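Lipase, class 3 (Penicillium roqueforti FM164, PDB 6L7N) probably hydrolyses the ester bonds of acylglycerols, as expected of a fungal class 3 lipase with an alpha/beta-hydrolase fold. Local coordinates at residues A[16-21]-A[66-71]; A[25-30]-A[34-39]; A[86-91]-A[256-261]; A[103-108]-A[184-189]; A[221-226]-A[232-237]. All blocks are in the same frame, centred on the assembly; numbering follows the deposited sequence.

Interaction 1: residues A[16-21]-A[66-71]; sequences VQYAAA and SGFIAV
F68 reaches from its strand to helix 6-22 and sets the far end of its ring between Y18 and A21. It loses the most surface of the residues in this contact, and the meeting is made by the rim of the ring. The closest approach is to backbone: CZ of F68 lies 3.6 Å from O of Y18, which stands at the ring edge near its plane. That carbonyl is hydrogen-bonded to the hydroxyl of S81, so the aromatic edge sits beside an oxygen already engaged. One turn of helix further on, CB of A21 packs 4.1 Å from CE2 of F68. The side chains of Y18 and F68 cross at about a right angle, with CD1 of Y18 4.1 Å from CE1 of F68. CG of F68 lies between the backbone N and the carbonyl carbon (chi1 60°), which turns the ring toward the helix. The helix packs over one face of the mixed central sheet of the alpha/beta-hydrolase fold, near the edge where strands 52-57, 66-72 and 77-83 run antiparallel. Y18 touches V79 on strand 77-83 and V144 on strand 140-146, and its hydroxyl bonds to the carboxylate of D72, just past the end of 66-71.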
# COMPACT_ATOMS: atom_id res chain seq x y z
N VAL A 16 2.83 6.02 -6.09
CA VAL A 16 2.27 6.63 -4.89
C VAL A 16 1.09 7.54 -5.21
O VAL A 16 0.23 7.77 -4.35
CB VAL A 16 3.37 7.38 -4.12
CG1 VAL A 16 3.69 8.73 -4.79
CG2 VAL A 16 2.96 7.59 -2.67
N GLN A 17 1.00 8.06 -6.44
CA GLN A 17 -0.10 8.97 -6.75
C GLN A 17 -1.45 8.25 -6.90
O GLN A 17 -2.50 8.87 -6.70
CB GLN A 17 0.24 9.77 -8.01
CG GLN A 17 1.48 10.64 -7.80
CD GLN A 17 1.89 11.41 -9.04
OE1 GLN A 17 1.04 11.96 -9.74
NE2 GLN A 17 3.18 11.43 -9.33
N TYR A 18 -1.46 6.96 -7.23
CA TYR A 18 -2.70 6.21 -7.15
C TYR A 18 -3.14 6.01 -5.70
O TYR A 18 -4.34 6.04 -5.38
CB TYR A 18 -2.53 4.86 -7.83
CG TYR A 18 -2.55 4.92 -9.35
CD1 TYR A 18 -3.73 5.11 -10.03
CD2 TYR A 18 -1.38 4.79 -10.08
CE1 TYR A 18 -3.76 5.14 -11.41
CE2 TYR A 18 -1.39 4.83 -11.47
CZ TYR A 18 -2.60 5.00 -12.12
OH TYR A 18 -2.65 5.06 -13.50
N ALA A 19 -2.18 5.80 -4.80
CA ALA A 19 -2.51 5.82 -3.38
C ALA A 19 -3.08 7.17 -2.99
O ALA A 19 -4.05 7.25 -2.23
CB ALA A 19 -1.28 5.48 -2.54
N ALA A 20 -2.49 8.25 -3.51
CA ALA A 20 -3.00 9.58 -3.20
C ALA A 20 -4.44 9.75 -3.68
O ALA A 20 -5.27 10.35 -3.00
CB ALA A 20 -2.09 10.65 -3.82
N ALA A 21 -4.74 9.22 -4.86
CA ALA A 21 -6.11 9.32 -5.35
C ALA A 21 -7.08 8.53 -4.48
O ALA A 21 -8.23 8.93 -4.30
CB ALA A 21 -6.18 8.84 -6.80
N SER A 66 -11.82 1.79 1.58
CA SER A 66 -12.35 2.24 0.30
C SER A 66 -11.27 2.07 -0.76
O SER A 66 -10.12 1.77 -0.46
CB SER A 66 -12.85 3.69 0.38
OG SER A 66 -11.85 4.55 0.87
N GLY A 67 -11.64 2.24 -2.02
CA GLY A 67 -10.65 2.12 -3.07
C GLY A 67 -11.28 1.95 -4.43
O GLY A 67 -12.47 2.18 -4.63
N PHE A 68 -10.44 1.53 -5.37
CA PHE A 68 -10.88 1.48 -6.76
C PHE A 68 -10.02 0.52 -7.56
O PHE A 68 -8.89 0.19 -7.18
CB PHE A 68 -10.87 2.87 -7.40
CG PHE A 68 -9.50 3.52 -7.44
CD1 PHE A 68 -8.56 3.21 -8.42
CD2 PHE A 68 -9.16 4.49 -6.50
CE1 PHE A 68 -7.31 3.84 -8.45
CE2 PHE A 68 -7.92 5.12 -6.52
CZ PHE A 68 -6.98 4.80 -7.50
N ILE A 69 -10.59 0.06 -8.67
CA ILE A 69 -9.86 -0.57 -9.76
C ILE A 69 -9.94 0.37 -10.95
O ILE A 69 -11.05 0.71 -11.41
CB ILE A 69 -10.44 -1.95 -10.12
CG1 ILE A 69 -10.55 -2.84 -8.86
CG2 ILE A 69 -9.63 -2.60 -11.24
CD1 ILE A 69 -11.18 -4.20 -9.14
N ALA A 70 -8.78 0.81 -11.44
CA ALA A 70 -8.68 1.70 -12.59
C ALA A 70 -7.79 1.07 -13.65
O ALA A 70 -7.06 0.11 -13.38
CB ALA A 70 -8.10 3.06 -12.20
N VAL A 71 -7.87 1.59 -14.87
CA VAL A 71 -7.03 1.11 -15.96
C VAL A 71 -6.21 2.27 -16.49
O VAL A 71 -6.74 3.36 -16.76
CB VAL A 71 -7.85 0.45 -17.09
CG1 VAL A 71 -7.00 0.38 -18.35
CG2 VAL A 71 -8.28 -0.99 -16.70

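Interaction 2: residues A[25-30]-A[34-39]; sequences ADDYTA and AKISCS
D27 turns its carboxylate toward the backbone of I36 and S37, across the bend that brings 34-39 back alongside the short helix 25-28. OD1 of D27 takes the amide N of S37 at 3.0 Å, with an N-H...O angle of 168°; the donor arrives on the syn side, 19° out of the carboxylate plane. The other oxygen, OD2 of D27, lies only 2.6 Å from the carbonyl O of S37, so the carboxylate faces both the amide N and the carbonyl O of that residue. CG of D27 is anti to its own carbonyl carbon (chi1 -73°), which directs the carboxylate across to the facing chain. I36 stands alongside, its CG2 branch 4.0 Å from OD1 of D27, while its side chain continues inward against Y18, A21 and F68. Within the N-terminal region of the class 3 lipase family, this irregular segment follows the helix and carries C38, which is disulfide-bonded to C43, with A34 and I36 also hydrogen-bonded to V53 and A51. An alanine in place of D27 would leave the amide of S37 without its carboxylate acceptor, and would probably let this part of 34-39 shift away from the helix. At the other end, A30 and A34 meet methyl to methyl, CB to CB at 4.0 Å. Near the surface, a water donates to OD2 of D26 at 3.3 Å and to O of S37 at 3.1 Å, and makes a weak bond with N of S39.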
# COMPACT_ATOMS: atom_id res chain seq x y z
N ALA A 25 -12.84 10.91 -1.86
CA ALA A 25 -14.19 10.36 -2.01
C ALA A 25 -14.70 10.51 -3.43
O ALA A 25 -15.45 9.65 -3.91
CB ALA A 25 -15.16 11.05 -1.05
N ASP A 26 -14.31 11.60 -4.10
CA ASP A 26 -14.69 11.78 -5.50
C ASP A 26 -14.21 10.63 -6.38
O ASP A 26 -14.81 10.34 -7.41
CB ASP A 26 -14.12 13.08 -6.04
CG ASP A 26 -14.18 14.18 -5.03
OD1 ASP A 26 -15.23 14.29 -4.34
OD2 ASP A 26 -13.19 14.94 -4.89
N ASP A 27 -13.10 9.99 -6.01
CA ASP A 27 -12.58 8.93 -6.86
C ASP A 27 -13.17 7.57 -6.50
O ASP A 27 -13.50 6.79 -7.39
CB ASP A 27 -11.05 8.88 -6.79
CG ASP A 27 -10.39 10.04 -7.52
OD1 ASP A 27 -10.80 10.37 -8.66
OD2 ASP A 27 -9.46 10.63 -6.94
N TYR A 28 -13.32 7.27 -5.21
CA TYR A 28 -13.83 5.95 -4.87
C TYR A 28 -15.35 5.88 -4.85
O TYR A 28 -15.90 4.80 -4.61
CB TYR A 28 -13.22 5.45 -3.55
CG TYR A 28 -13.49 6.23 -2.28
CD1 TYR A 28 -14.73 6.21 -1.66
CD2 TYR A 28 -12.46 6.94 -1.65
CE1 TYR A 28 -14.96 6.90 -0.47
CE2 TYR A 28 -12.68 7.64 -0.46
CZ TYR A 28 -13.93 7.62 0.12
OH TYR A 28 -14.16 8.29 1.30
N THR A 29 -16.04 6.98 -5.13
CA THR A 29 -17.47 6.93 -5.43
C THR A 29 -17.75 7.32 -6.87
O THR A 29 -18.90 7.60 -7.22
CB THR A 29 -18.26 7.84 -4.50
OG1 THR A 29 -17.98 9.21 -4.84
CG2 THR A 29 -17.91 7.58 -3.04
N ALA A 30 -16.72 7.38 -7.71
CA ALA A 30 -16.89 7.81 -9.08
C ALA A 30 -17.72 6.79 -9.87
O ALA A 30 -17.80 5.60 -9.53
CB ALA A 30 -15.53 8.01 -9.76
N ALA A 34 -15.41 7.31 -15.26
CA ALA A 34 -14.92 8.63 -14.89
C ALA A 34 -13.40 8.63 -14.75
O ALA A 34 -12.78 7.61 -14.44
CB ALA A 34 -15.55 9.09 -13.58
N LYS A 35 -12.79 9.79 -14.99
CA LYS A 35 -11.35 9.94 -14.86
C LYS A 35 -10.95 10.13 -13.39
O LYS A 35 -11.62 10.85 -12.65
CB LYS A 35 -10.87 11.15 -15.67
CG LYS A 35 -11.34 11.12 -17.12
CD LYS A 35 -11.50 12.53 -17.70
CE LYS A 35 -11.90 12.45 -19.18
NZ LYS A 35 -11.54 13.69 -19.93
N ILE A 36 -9.86 9.47 -12.98
CA ILE A 36 -9.28 9.74 -11.68
C ILE A 36 -8.80 11.19 -11.63
O ILE A 36 -8.13 11.67 -12.56
CB ILE A 36 -8.10 8.79 -11.39
CG1 ILE A 36 -8.57 7.37 -11.07
CG2 ILE A 36 -7.24 9.34 -10.26
CD1 ILE A 36 -7.43 6.37 -11.08
N SER A 37 -9.08 11.88 -10.53
CA SER A 37 -8.65 13.26 -10.37
C SER A 37 -8.37 13.53 -8.91
O SER A 37 -9.04 12.98 -8.03
CB SER A 37 -9.72 14.25 -10.89
OG SER A 37 -9.14 15.53 -11.00
N CYS A 38 -7.37 14.36 -8.66
CA CYS A 38 -6.98 14.77 -7.31
C CYS A 38 -7.13 16.28 -7.23
O CYS A 38 -6.29 17.01 -7.74
CB CYS A 38 -5.56 14.35 -7.00
SG CYS A 38 -5.39 12.59 -7.02
N SER A 39 -8.19 16.74 -6.56
CA SER A 39 -8.47 18.17 -6.56
C SER A 39 -7.34 18.95 -5.89
O SER A 39 -7.08 20.09 -6.28
CB SER A 39 -9.81 18.45 -5.88
OG SER A 39 -9.84 17.99 -4.55
O HOH W 1 -10.39 15.37 -6.57

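Interaction 3: residues A[86-91]-A[256-261]; sequences YSVRNW and EDFEAH
Apolar packing joins V88 to F258. CB of V88 lies 3.9 Å from CZ of F258, in the plane of the ring at its edge, and the two side chains cross at about a right angle. CG1 of V88, anti to the backbone N (chi1 -173°), extends to van der Waals contact with the imidazole of H261, 3.9 Å from its NE2 and oblique to the ring. R89 makes the second kind of contact, with its CB and its guanidinium. CB of R89 sits over one face of F258, about 4.1 Å above the plane and offset toward the rim. The chain then bends at chi3 (-56°) and brings NH1 of R89 to 3.4 Å from CD2 of F258, which lies over one face of the guanidinium, toward its rim. The guanidinium and ring planes are 56° apart, so the two groups do not stack flat. The backbone takes part too, N of R89 lying 3.6 Å from CZ of F258. No hydrogen bond crosses between 86-91 and 256-261. The polar ends of H261 look elsewhere, NE2 to the hydroxyl of S147 and ND1 to the carboxylate of D201, the geometry of a probable Ser-His-Asp triad. V88 also touches S147, so 86-91 packs beside this presumed catalytic site. The opposing turns of 256-261 follow helix 246-249 and reach strand 193-198 through the bond from O of A260 to H198.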
# COMPACT_ATOMS: atom_id res chain seq x y z
N TYR A 86 -8.62 6.40 8.00
CA TYR A 86 -7.76 7.55 8.22
C TYR A 86 -7.66 7.93 9.70
O TYR A 86 -7.05 8.95 10.03
CB TYR A 86 -8.23 8.75 7.39
CG TYR A 86 -9.72 9.03 7.38
CD1 TYR A 86 -10.33 9.70 8.43
CD2 TYR A 86 -10.51 8.64 6.29
CE1 TYR A 86 -11.68 9.96 8.42
CE2 TYR A 86 -11.87 8.90 6.27
CZ TYR A 86 -12.45 9.56 7.34
OH TYR A 86 -13.80 9.83 7.34
N SER A 87 -8.22 7.12 10.60
CA SER A 87 -7.99 7.29 12.03
C SER A 87 -6.68 6.59 12.44
O SER A 87 -6.68 5.62 13.19
CB SER A 87 -9.16 6.73 12.83
OG SER A 87 -10.35 7.43 12.50
N VAL A 88 -5.57 7.10 11.91
CA VAL A 88 -4.29 6.40 12.05
C VAL A 88 -3.59 6.76 13.36
O VAL A 88 -3.01 5.89 14.02
CB VAL A 88 -3.38 6.68 10.83
CG1 VAL A 88 -2.10 5.81 10.89
CG2 VAL A 88 -4.14 6.39 9.55
N ARG A 89 -3.63 8.03 13.77
CA ARG A 89 -3.02 8.39 15.05
C ARG A 89 -3.59 7.54 16.19
O ARG A 89 -2.84 7.07 17.07
CB ARG A 89 -3.20 9.88 15.35
CG ARG A 89 -2.52 10.33 16.66
CD ARG A 89 -2.79 11.80 16.97
NE ARG A 89 -2.39 12.66 15.86
CZ ARG A 89 -1.19 13.20 15.72
NH1 ARG A 89 -0.92 13.96 14.68
NH2 ARG A 89 -0.25 12.99 16.64
N ASN A 90 -4.90 7.33 16.20
CA ASN A 90 -5.50 6.52 17.27
C ASN A 90 -5.05 5.08 17.18
O ASN A 90 -4.93 4.41 18.21
CB ASN A 90 -7.02 6.60 17.22
CG ASN A 90 -7.52 7.96 17.63
OD1 ASN A 90 -6.74 8.90 17.72
ND2 ASN A 90 -8.82 8.07 17.88
N TRP A 91 -4.79 4.60 15.96
CA TRP A 91 -4.26 3.26 15.76
C TRP A 91 -2.87 3.13 16.36
O TRP A 91 -2.58 2.19 17.11
CB TRP A 91 -4.27 2.95 14.25
CG TRP A 91 -3.83 1.59 13.83
CD1 TRP A 91 -4.61 0.48 13.68
CD2 TRP A 91 -2.50 1.20 13.48
NE1 TRP A 91 -3.83 -0.60 13.27
CE2 TRP A 91 -2.54 -0.17 13.14
CE3 TRP A 91 -1.28 1.89 13.42
CZ2 TRP A 91 -1.40 -0.88 12.75
CZ3 TRP A 91 -0.15 1.19 13.02
CH2 TRP A 91 -0.21 -0.18 12.69
N GLU A 256 5.09 11.68 18.42
CA GLU A 256 5.72 12.94 18.06
C GLU A 256 6.39 12.88 16.69
O GLU A 256 6.67 13.93 16.09
CB GLU A 256 6.73 13.35 19.13
CG GLU A 256 7.85 12.37 19.30
CD GLU A 256 9.16 12.89 18.74
OE1 GLU A 256 10.21 12.23 18.95
OE2 GLU A 256 9.15 13.95 18.09
N ASP A 257 6.62 11.69 16.15
CA ASP A 257 7.19 11.53 14.81
C ASP A 257 6.12 11.45 13.73
O ASP A 257 6.46 11.25 12.55
CB ASP A 257 8.06 10.28 14.74
CG ASP A 257 9.34 10.40 15.57
OD1 ASP A 257 9.81 11.52 15.79
OD2 ASP A 257 9.88 9.36 15.99
N PHE A 258 4.84 11.62 14.10
CA PHE A 258 3.75 11.21 13.22
C PHE A 258 3.74 11.96 11.89
O PHE A 258 3.26 11.42 10.88
CB PHE A 258 2.41 11.38 13.93
CG PHE A 258 1.25 10.71 13.23
CD1 PHE A 258 1.18 9.33 13.14
CD2 PHE A 258 0.23 11.46 12.66
CE1 PHE A 258 0.13 8.71 12.50
CE2 PHE A 258 -0.83 10.85 12.02
CZ PHE A 258 -0.87 9.47 11.93
N GLU A 259 4.24 13.20 11.85
CA GLU A 259 4.21 13.95 10.59
C GLU A 259 4.93 13.20 9.48
O GLU A 259 4.53 13.28 8.31
CB GLU A 259 4.81 15.34 10.76
CG GLU A 259 4.39 16.05 12.04
CD GLU A 259 5.52 16.10 13.07
OE1 GLU A 259 5.94 17.24 13.41
OE2 GLU A 259 5.98 15.02 13.52
N ALA A 260 5.97 12.43 9.83
CA ALA A 260 6.72 11.73 8.79
C ALA A 260 5.86 10.74 8.03
O ALA A 260 6.26 10.29 6.95
CB ALA A 260 7.93 11.02 9.41
N HIS A 261 4.69 10.39 8.56
CA HIS A 261 3.81 9.41 7.93
C HIS A 261 3.15 9.97 6.68
O HIS A 261 2.75 9.20 5.79
CB HIS A 261 2.73 8.98 8.91
CG HIS A 261 1.88 7.84 8.43
ND1 HIS A 261 2.41 6.65 7.97
CD2 HIS A 261 0.54 7.71 8.34
CE1 HIS A 261 1.43 5.84 7.62
NE2 HIS A 261 0.28 6.45 7.83

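Interaction 4: residues A[103-108]-A[184-189]; sequences DLCDGC and AKHITA
C105 lies over one face of the imidazole of H186, and this is the tight part of the contact. SG of C105 comes to 3.4 Å from CG of H186 in a sulfur-aromatic contact, its line to the ring centroid 30° off the normal. CB of C105 sits over the same ring as a CH-pi partner, 3.9 Å from the centroid and 15° off the normal. The ring is carried out from helix 181-190 with CG anti to the backbone N (chi1 176°), which sets its face against the type II turn C105-C108. That turn is closed by the C105-C108 disulfide, SG to SG 2.0 Å. The remainder is looser: SG of C108 is 4.4 Å from CB of H186, and O of L104 stands obliquely to the ring. The far side of the turn, D106 and G107, is exposed. With an alanine at H186 the sulfur and methylene of C105 would lose the ring face beneath them, and the disulfide turn would probably be held less closely to the helix. Without a hydrogen bond across it, the contact depends on dispersion and the polarisable sulfur against an aromatic face, with L183 adding apolar support to both cysteines.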
# COMPACT_ATOMS: atom_id res chain seq x y z
N ASP A 103 -5.22 -18.71 5.74
CA ASP A 103 -5.17 -19.81 4.76
C ASP A 103 -4.25 -19.49 3.58
O ASP A 103 -4.52 -19.91 2.45
CB ASP A 103 -6.56 -20.19 4.22
CG ASP A 103 -7.45 -20.86 5.26
OD1 ASP A 103 -7.05 -21.93 5.81
OD2 ASP A 103 -8.56 -20.34 5.52
N LEU A 104 -3.17 -18.74 3.81
CA LEU A 104 -2.28 -18.33 2.73
C LEU A 104 -1.08 -19.25 2.55
O LEU A 104 -0.70 -19.54 1.42
CB LEU A 104 -1.78 -16.90 2.95
CG LEU A 104 -2.79 -15.78 2.74
CD1 LEU A 104 -2.18 -14.45 3.17
CD2 LEU A 104 -3.22 -15.74 1.27
N CYS A 105 -0.46 -19.69 3.64
CA CYS A 105 0.72 -20.53 3.51
C CYS A 105 0.95 -21.21 4.84
O CYS A 105 0.42 -20.80 5.87
CB CYS A 105 1.96 -19.72 3.08
SG CYS A 105 2.06 -18.01 3.72
N ASP A 106 1.75 -22.28 4.80
CA ASP A 106 1.98 -23.10 5.99
C ASP A 106 2.60 -22.26 7.09
O ASP A 106 3.67 -21.66 6.90
CB ASP A 106 2.88 -24.28 5.66
CG ASP A 106 2.18 -25.32 4.80
OD1 ASP A 106 0.94 -25.23 4.63
OD2 ASP A 106 2.86 -26.24 4.31
N GLY A 107 1.94 -22.22 8.25
CA GLY A 107 2.42 -21.46 9.37
C GLY A 107 2.17 -19.97 9.31
O GLY A 107 2.46 -19.27 10.28
N CYS A 108 1.63 -19.46 8.21
CA CYS A 108 1.44 -18.02 8.05
C CYS A 108 0.26 -17.53 8.87
O CYS A 108 -0.82 -18.12 8.83
CB CYS A 108 1.24 -17.70 6.57
SG CYS A 108 2.69 -18.23 5.63
N ALA A 184 5.67 -13.12 6.07
CA ALA A 184 6.63 -12.20 5.48
C ALA A 184 7.59 -12.92 4.53
O ALA A 184 7.88 -12.42 3.43
CB ALA A 184 7.41 -11.46 6.58
N LYS A 185 8.05 -14.12 4.91
CA LYS A 185 8.95 -14.87 4.04
C LYS A 185 8.26 -15.30 2.75
O LYS A 185 8.84 -15.23 1.66
CB LYS A 185 9.48 -16.08 4.80
CG LYS A 185 10.49 -16.94 4.07
CD LYS A 185 10.95 -18.05 5.02
CE LYS A 185 11.50 -19.26 4.28
NZ LYS A 185 12.91 -19.06 3.85
N HIS A 186 7.00 -15.72 2.86
CA HIS A 186 6.24 -16.16 1.68
C HIS A 186 5.99 -14.99 0.72
O HIS A 186 6.22 -15.10 -0.50
CB HIS A 186 4.92 -16.78 2.15
CG HIS A 186 4.00 -17.19 1.04
ND1 HIS A 186 4.16 -18.37 0.35
CD2 HIS A 186 2.91 -16.58 0.52
CE1 HIS A 186 3.20 -18.47 -0.57
NE2 HIS A 186 2.43 -17.40 -0.48
N ILE A 187 5.54 -13.86 1.25
CA ILE A 187 5.32 -12.69 0.40
C ILE A 187 6.64 -12.22 -0.20
O ILE A 187 6.72 -11.91 -1.40
CB ILE A 187 4.66 -11.56 1.20
CG1 ILE A 187 3.35 -12.01 1.86
CG2 ILE A 187 4.45 -10.33 0.28
CD1 ILE A 187 2.73 -10.97 2.77
N THR A 188 7.70 -12.14 0.61
CA THR A 188 8.99 -11.72 0.07
C THR A 188 9.41 -12.60 -1.09
O THR A 188 9.93 -12.10 -2.10
CB THR A 188 10.06 -11.76 1.17
OG1 THR A 188 9.74 -10.80 2.19
CG2 THR A 188 11.41 -11.39 0.58
N ALA A 189 9.18 -13.92 -0.99
CA ALA A 189 9.58 -14.84 -2.05
C ALA A 189 8.70 -14.72 -3.28
O ALA A 189 9.12 -15.16 -4.35
CB ALA A 189 9.56 -16.29 -1.58

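Interaction 5: residues A[221-226]-A[232-237]; sequences WITSPN and ASDIKV
W221 and K236 form an antiparallel hydrogen-bonded pair in which each backbone amide is satisfied by the other's carbonyl. N of W221 gives to O of K236 at 2.8 Å, nearly straight at 172° and in the carbonyl plane; N of K236 returns a bond to O of W221 at 2.9 Å. Beyond the next pair, N of T223 donates to O of D234 at 2.8 Å, tilted 23° from the carbonyl plane. The same oxygen receives a second, weak bond from the hydroxyl of T223. That OG1, lying between the backbone N and the carbonyl carbon (chi1 59°), is also the acceptor of a weak bond from NZ of K236 at 3.5 Å. The lysine chain, bent at chi2 and chi4, crosses the threonine at about a right angle, with CG of K236 3.8 Å from CG2 of T223. That methyl also sits over the centre of the indole of W221, whose NE1 bonds to O of T199. I222 and I235, the non-hydrogen-bonded pair, lie side by side on the other face, CG1 to CG1 4.2 Å. S224 packs CB against CG of D234 at 3.7 Å, while OD2 of D234 bonds to N of G231. By contrast N of S224 is buried here without a partner in the model. The pairing is that of a beta hairpin at the sheet edge: strand 235-238 is an edge strand, and 219-222 lies between it and strand 193-198 of the alpha/beta-hydrolase sheet.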
# COMPACT_ATOMS: atom_id res chain seq x y z
N TRP A 221 13.72 2.83 2.19
CA TRP A 221 13.71 3.78 3.30
C TRP A 221 14.07 5.16 2.74
O TRP A 221 15.23 5.40 2.37
CB TRP A 221 14.69 3.34 4.37
CG TRP A 221 14.68 4.13 5.64
CD1 TRP A 221 13.62 4.81 6.20
CD2 TRP A 221 15.80 4.35 6.50
NE1 TRP A 221 14.03 5.42 7.37
CE2 TRP A 221 15.36 5.14 7.58
CE3 TRP A 221 17.14 3.93 6.47
CZ2 TRP A 221 16.21 5.54 8.61
CZ3 TRP A 221 17.98 4.31 7.50
CH2 TRP A 221 17.51 5.10 8.56
N ILE A 222 13.08 6.04 2.67
CA ILE A 222 13.27 7.42 2.25
C ILE A 222 13.80 8.20 3.45
O ILE A 222 13.12 8.32 4.47
CB ILE A 222 11.96 8.02 1.74
CG1 ILE A 222 11.32 7.09 0.71
CG2 ILE A 222 12.21 9.40 1.12
CD1 ILE A 222 9.83 7.25 0.61
N THR A 223 15.02 8.73 3.33
CA THR A 223 15.69 9.38 4.44
C THR A 223 15.57 10.90 4.40
O THR A 223 15.95 11.55 5.38
CB THR A 223 17.16 8.97 4.47
OG1 THR A 223 17.77 9.36 3.23
CG2 THR A 223 17.29 7.48 4.62
N SER A 224 15.07 11.46 3.31
CA SER A 224 14.91 12.90 3.20
C SER A 224 13.75 13.38 4.07
O SER A 224 12.83 12.62 4.38
CB SER A 224 14.69 13.29 1.73
OG SER A 224 13.72 12.47 1.10
N PRO A 225 13.78 14.66 4.49
CA PRO A 225 12.74 15.17 5.41
C PRO A 225 11.36 15.36 4.79
O PRO A 225 11.18 15.20 3.58
CB PRO A 225 13.31 16.52 5.88
CG PRO A 225 14.74 16.56 5.44
CD PRO A 225 14.88 15.61 4.29
N ASN A 226 10.39 15.74 5.62
CA ASN A 226 9.06 16.09 5.16
C ASN A 226 9.12 17.28 4.20
O ASN A 226 9.96 18.17 4.34
CB ASN A 226 8.15 16.44 6.34
CG ASN A 226 8.15 15.38 7.43
OD1 ASN A 226 8.67 14.28 7.26
ND2 ASN A 226 7.57 15.73 8.58
N ALA A 232 17.62 10.52 -5.90
CA ALA A 232 18.11 9.15 -6.05
C ALA A 232 18.96 8.73 -4.86
O ALA A 232 19.02 7.55 -4.52
CB ALA A 232 18.91 9.02 -7.35
N SER A 233 19.61 9.69 -4.20
CA SER A 233 20.43 9.40 -3.03
C SER A 233 19.65 9.45 -1.72
O SER A 233 20.25 9.30 -0.66
CB SER A 233 21.59 10.38 -2.95
OG SER A 233 21.10 11.70 -2.91
N ASP A 234 18.33 9.63 -1.76
CA ASP A 234 17.54 9.75 -0.54
C ASP A 234 16.79 8.46 -0.18
O ASP A 234 15.93 8.48 0.71
CB ASP A 234 16.55 10.91 -0.66
CG ASP A 234 17.25 12.25 -0.69
OD1 ASP A 234 18.17 12.46 0.13
OD2 ASP A 234 16.90 13.09 -1.55
N ILE A 235 17.08 7.35 -0.85
CA ILE A 235 16.42 6.08 -0.57
C ILE A 235 17.50 5.03 -0.32
O ILE A 235 18.38 4.82 -1.17
CB ILE A 235 15.50 5.64 -1.72
CG1 ILE A 235 14.46 6.73 -2.01
CG2 ILE A 235 14.78 4.35 -1.35
CD1 ILE A 235 13.49 6.35 -3.10
N LYS A 236 17.45 4.39 0.84
CA LYS A 236 18.31 3.27 1.19
C LYS A 236 17.51 1.98 1.11
O LYS A 236 16.34 1.94 1.51
CB LYS A 236 18.88 3.45 2.60
CG LYS A 236 19.39 4.85 2.90
CD LYS A 236 20.74 4.81 3.60
CE LYS A 236 21.04 6.15 4.26
NZ LYS A 236 20.59 7.30 3.40
N VAL A 237 18.11 0.92 0.59
CA VAL A 237 17.42 -0.36 0.48
C VAL A 237 17.93 -1.26 1.60
O VAL A 237 19.14 -1.48 1.73
CB VAL A 237 17.61 -0.98 -0.92
CG1 VAL A 237 16.67 -2.15 -1.11
CG2 VAL A 237 17.34 0.08 -1.97

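In the fold
Interactions 1 and 2 are neighbours, centres about 9 Å apart, and touch directly: CD1 of I36 packs 3.6 Å from CB of A70, so the loop of 34-39 packs on strand 66-72 beside F68. Interaction 5 reaches the same central sheet as interaction 1, toward the opposite edge, with centres about 23 Å apart. Interaction 3 bears on the probable active site, since it holds H261 of the likely triad with S147 and D201, and it meets interaction 5 where ND2 of N226 lies 3.5 Å from CB of E259. Interaction 4 touches none of the others; its nearest atoms are about 11 Å from those of interaction 5 and about 15 Å from those of interaction 3.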